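Local coordinates for protein LYND (Lyngbya aestuarii, PDB 4V1T) that probably acts as an ATP-dependent YcaO cyclodehydratase, turning side chains of a peptide substrate into heterocycles, and binds nucleotide and magnesium, at residues G527-G535 / G545-D553. Residues are numbered along the deposited sequence; the frame is centred on the assembly and turned at random.
With MG (magnesium ion), chain O; ADP (adenosine-5'-diphosphate), chain L; PO4 (phosphate ion), chain P.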
loop_
_atom_site.group_PDB
_atom_site.type_symbol
_atom_site.label_atom_id
_atom_site.label_comp_id
_atom_site.label_asym_id
_atom_site.label_seq_id
_atom_site.Cartn_x
_atom_site.Cartn_y
_atom_site.Cartn_z
ATOM N N GLY B 527 -13.969 -16.495 -28.806
ATOM C CA GLY B 527 -14.550 -15.538 -27.872
ATOM C C GLY B 527 -13.726 -14.268 -27.790
ATOM O O GLY B 527 -12.524 -14.322 -27.554
ATOM N N ASP B 528 -14.371 -13.130 -28.015
ATOM C CA ASP B 528 -13.684 -11.843 -27.976
ATOM C C ASP B 528 -14.050 -11.081 -26.700
ATOM O O ASP B 528 -14.907 -11.518 -25.920
ATOM C CB ASP B 528 -14.000 -11.011 -29.230
ATOM C CG ASP B 528 -15.480 -10.721 -29.405
ATOM O OD1 ASP B 528 -16.203 -10.530 -28.407
ATOM O OD2 ASP B 528 -15.923 -10.663 -30.569
ATOM N N SER B 529 -13.405 -9.938 -26.504
ATOM C CA SER B 529 -13.549 -9.164 -25.275
ATOM C C SER B 529 -14.578 -8.048 -25.397
ATOM O O SER B 529 -14.824 -7.326 -24.441
ATOM C CB SER B 529 -12.191 -8.575 -24.866
ATOM O OG SER B 529 -11.712 -7.654 -25.829
ATOM N N ASN B 530 -15.185 -7.902 -26.571
ATOM C CA ASN B 530 -16.111 -6.799 -26.806
ATOM C C ASN B 530 -17.430 -6.950 -26.037
ATOM O O ASN B 530 -18.157 -7.924 -26.202
ATOM C CB ASN B 530 -16.403 -6.647 -28.304
ATOM C CG ASN B 530 -17.127 -5.360 -28.616
ATOM O OD1 ASN B 530 -17.184 -4.457 -27.770
ATOM N ND2 ASN B 530 -17.683 -5.258 -29.823
ATOM N N GLY B 531 -17.732 -5.961 -25.203
ATOM C CA GLY B 531 -18.919 -5.990 -24.371
ATOM C C GLY B 531 -18.636 -6.555 -22.992
ATOM O O GLY B 531 -19.490 -6.507 -22.111
ATOM N N ASN B 532 -17.446 -7.113 -22.810
ATOM C CA ASN B 532 -17.050 -7.636 -21.520
ATOM C C ASN B 532 -16.734 -6.489 -20.578
ATOM O O ASN B 532 -16.037 -5.544 -20.951
ATOM C CB ASN B 532 -15.825 -8.539 -21.632
ATOM C CG ASN B 532 -16.092 -9.790 -22.437
ATOM O OD1 ASN B 532 -16.689 -9.738 -23.524
ATOM N ND2 ASN B 532 -15.646 -10.926 -21.916
ATOM N N ALA B 533 -17.254 -6.571 -19.360
ATOM C CA ALA B 533 -16.988 -5.543 -18.366
ATOM C C ALA B 533 -17.177 -6.068 -16.948
ATOM O O ALA B 533 -17.888 -7.053 -16.716
ATOM C CB ALA B 533 -17.887 -4.337 -18.610
ATOM N N ALA B 534 -16.517 -5.393 -16.010
ATOM C CA ALA B 534 -16.654 -5.695 -14.596
ATOM C C ALA B 534 -17.263 -4.512 -13.865
ATOM O O ALA B 534 -17.278 -3.401 -14.391
ATOM C CB ALA B 534 -15.308 -6.051 -13.996
ATOM N N GLY B 535 -17.758 -4.754 -12.655
ATOM C CA GLY B 535 -18.354 -3.694 -11.858
ATOM C C GLY B 535 -18.655 -4.162 -10.459
ATOM O O GLY B 535 -18.667 -5.359 -10.187
ATOM N N GLY B 545 -20.444 -2.442 -20.142
ATOM C CA GLY B 545 -20.354 -3.367 -21.261
ATOM C C GLY B 545 -21.098 -2.843 -22.470
ATOM O O GLY B 545 -20.587 -2.879 -23.589
ATOM N N PHE B 546 -22.306 -2.345 -22.231
ATOM C CA PHE B 546 -23.132 -1.757 -23.288
ATOM C C PHE B 546 -22.406 -0.578 -23.942
ATOM O O PHE B 546 -22.316 -0.489 -25.162
ATOM C CB PHE B 546 -24.491 -1.292 -22.723
ATOM C CG PHE B 546 -25.497 -0.945 -23.782
ATOM C CD1 PHE B 546 -25.501 0.306 -24.371
ATOM C CD2 PHE B 546 -26.421 -1.884 -24.208
ATOM C CE1 PHE B 546 -26.410 0.615 -25.364
ATOM C CE2 PHE B 546 -27.337 -1.578 -25.195
ATOM C CZ PHE B 546 -27.333 -0.326 -25.774
ATOM N N MET B 547 -21.881 0.324 -23.122
ATOM C CA MET B 547 -21.181 1.493 -23.632
ATOM C C MET B 547 -19.963 1.084 -24.445
ATOM O O MET B 547 -19.592 1.763 -25.408
ATOM C CB MET B 547 -20.744 2.411 -22.478
ATOM C CG MET B 547 -21.890 3.161 -21.837
ATOM S SD MET B 547 -22.790 4.151 -23.042
ATOM C CE MET B 547 -24.404 4.147 -22.293
ATOM N N GLU B 548 -19.333 -0.023 -24.064
ATOM C CA GLU B 548 -18.227 -0.527 -24.852
ATOM C C GLU B 548 -18.737 -0.881 -26.249
ATOM O O GLU B 548 -18.146 -0.482 -27.234
ATOM C CB GLU B 548 -17.572 -1.737 -24.197
ATOM C CG GLU B 548 -16.294 -2.174 -24.904
ATOM C CD GLU B 548 -15.409 -3.008 -24.013
ATOM O OE1 GLU B 548 -15.649 -4.224 -23.902
ATOM O OE2 GLU B 548 -14.484 -2.439 -23.406
ATOM N N LEU B 549 -19.857 -1.587 -26.330
ATOM C CA LEU B 549 -20.423 -1.963 -27.629
ATOM C C LEU B 549 -20.691 -0.756 -28.551
ATOM O O LEU B 549 -20.358 -0.800 -29.734
ATOM C CB LEU B 549 -21.713 -2.754 -27.430
ATOM C CG LEU B 549 -21.600 -4.125 -26.749
ATOM C CD1 LEU B 549 -22.938 -4.839 -26.818
ATOM C CD2 LEU B 549 -20.523 -5.001 -27.374
ATOM N N VAL B 550 -21.276 0.314 -28.018
ATOM C CA VAL B 550 -21.589 1.484 -28.840
ATOM C C VAL B 550 -20.300 2.198 -29.217
ATOM O O VAL B 550 -20.206 2.809 -30.283
ATOM C CB VAL B 550 -22.550 2.494 -28.130
ATOM C CG1 VAL B 550 -22.774 3.738 -28.989
ATOM C CG2 VAL B 550 -23.892 1.837 -27.809
ATOM N N GLU B 551 -19.306 2.109 -28.340
ATOM C CA GLU B 551 -17.984 2.656 -28.628
ATOM C C GLU B 551 -17.380 2.001 -29.862
ATOM O O GLU B 551 -16.933 2.690 -30.769
ATOM C CB GLU B 551 -17.052 2.461 -27.428
ATOM C CG GLU B 551 -15.586 2.814 -27.657
ATOM C CD GLU B 551 -14.685 2.184 -26.614
ATOM O OE1 GLU B 551 -15.010 2.264 -25.411
ATOM O OE2 GLU B 551 -13.664 1.590 -27.000
ATOM N N ARG B 552 -17.371 0.671 -29.888
ATOM C CA ARG B 552 -16.727 -0.070 -30.981
ATOM C C ARG B 552 -17.505 0.109 -32.279
ATOM O O ARG B 552 -16.906 0.242 -33.351
ATOM C CB ARG B 552 -16.617 -1.564 -30.689
ATOM C CG ARG B 552 -16.332 -1.951 -29.266
ATOM C CD ARG B 552 -14.948 -1.603 -28.790
ATOM N NE ARG B 552 -14.456 -2.643 -27.888
ATOM C CZ ARG B 552 -13.426 -2.523 -27.071
ATOM N NH1 ARG B 552 -12.764 -1.386 -26.982
ATOM N NH2 ARG B 552 -13.077 -3.547 -26.315
ATOM N N ASP B 553 -18.834 0.088 -32.165
ATOM C CA ASP B 553 -19.718 0.305 -33.298
ATOM C C ASP B 553 -19.423 1.667 -33.915
ATOM O O ASP B 553 -19.231 1.772 -35.124
ATOM C CB ASP B 553 -21.184 0.198 -32.870
ATOM C CG ASP B 553 -22.143 0.352 -34.025
ATOM O OD1 ASP B 553 -22.476 1.510 -34.366
ATOM O OD2 ASP B 553 -22.577 -0.681 -34.584
HETATM MG MG MG O . -13.080 -3.153 -21.965
HETATM P PB ADP L . -11.671 -0.251 -20.937
HETATM O O1B ADP L . -12.747 -1.213 -21.372
HETATM O O2B ADP L . -11.463 0.896 -21.884
HETATM O O3B ADP L . -10.411 -0.946 -20.519
HETATM P PA ADP L . -11.567 0.886 -18.263
HETATM O O1A ADP L . -12.214 2.151 -17.760
HETATM O O2A ADP L . -10.061 0.854 -18.446
HETATM O O3A ADP L . -12.325 0.421 -19.616
HETATM O "O5'" ADP L . -11.973 -0.293 -17.263
HETATM C "C5'" ADP L . -11.345 -1.558 -17.327
HETATM C "C4'" ADP L . -12.245 -2.563 -16.627
HETATM O "O4'" ADP L . -12.276 -2.307 -15.224
HETATM C "C3'" ADP L . -13.682 -2.458 -17.103
HETATM O "O3'" ADP L . -14.233 -3.768 -17.137
HETATM C "C2'" ADP L . -14.403 -1.646 -16.055
HETATM O "O2'" ADP L . -15.761 -2.059 -15.878
HETATM C "C1'" ADP L . -13.592 -1.937 -14.808
HETATM N N9 ADP L . -13.557 -0.760 -13.908
HETATM C C8 ADP L . -12.988 0.437 -14.167
HETATM N N7 ADP L . -13.135 1.272 -13.109
HETATM C C5 ADP L . -13.801 0.602 -12.157
HETATM C C6 ADP L . -14.285 0.900 -10.795
HETATM N N6 ADP L . -14.058 2.122 -10.263
HETATM N N1 ADP L . -14.947 -0.069 -10.127
HETATM C C2 ADP L . -15.167 -1.282 -10.667
HETATM N N3 ADP L . -14.752 -1.620 -11.907
HETATM C C4 ADP L . -14.081 -0.738 -12.686
HETATM P P PO4 P . -10.340 -2.296 -23.671
HETATM O O1 PO4 P . -9.968 -2.850 -25.036
HETATM O O2 PO4 P . -11.619 -2.933 -23.191
HETATM O O3 PO4 P . -10.507 -0.799 -23.783
HETATM O O4 PO4 P . -9.235 -2.662 -22.701
HETATM O O HOH W 1 -19.799 -3.199 -30.953
HETATM O O HOH W 2 -14.741 -3.308 -20.658
HETATM O O HOH W 3 -13.570 -5.204 -22.032
HETATM O O HOH W 4 -11.892 -3.791 -20.335
#
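Gly531 packs against Gly545 and Leu549 of helix 545-553, and the two glycines let the backbones come close. Gly531 CA is 4.3 Å from Gly545 CA, and Gly531 O rests 3.4 Å from Gly545 CA. A side chain on either glycine would clash. Leu549 CD2 presses on Gly531 CA, and Ala533 CB sits over Gly545 N. Gly531 N donates to Glu548 OE1 (3.0 Å), on the anti lone pair. Glu548 has CG anti to its backbone N (chi1 -172°), and its extended chain carries the other oxygen, OE2, to magnesium at 2.1 Å. The backbone bond thus helps fix the rotation of a metal ligand. This is the nucleotide site of the YcaO domain: a type II turn, Ser529 to Asn532, leads into strand 532-535, which pairs with strand 728-733. Ala534 N and O hold the ribose hydroxyls of ADP. Of the magnesium waters, water 2 donates to Asn532 O and water 3 probably does also. Around Arg552 the contact is polar and water-bearing. Bends in its chain let NE donate to Asn530 OD1 (3.3 Å), from above the amide plane and not on a lone pair. NH1 bridges to Glu551 OE2. NH2 faces Glu548 OE2 through charge alone, the oxygen well out of the guanidinium plane, and bonds weakly to a phosphate ion probably from the crystallisation liquor. A leucine here would probably leave Asn530 OD1 without this donor and Glu551 without this positive partner. Beside Asn530, water 1 links ND2 to Leu549 O. The looser side is Ser529, partly exposed, its OG 4.4 Å from Arg552 NH2.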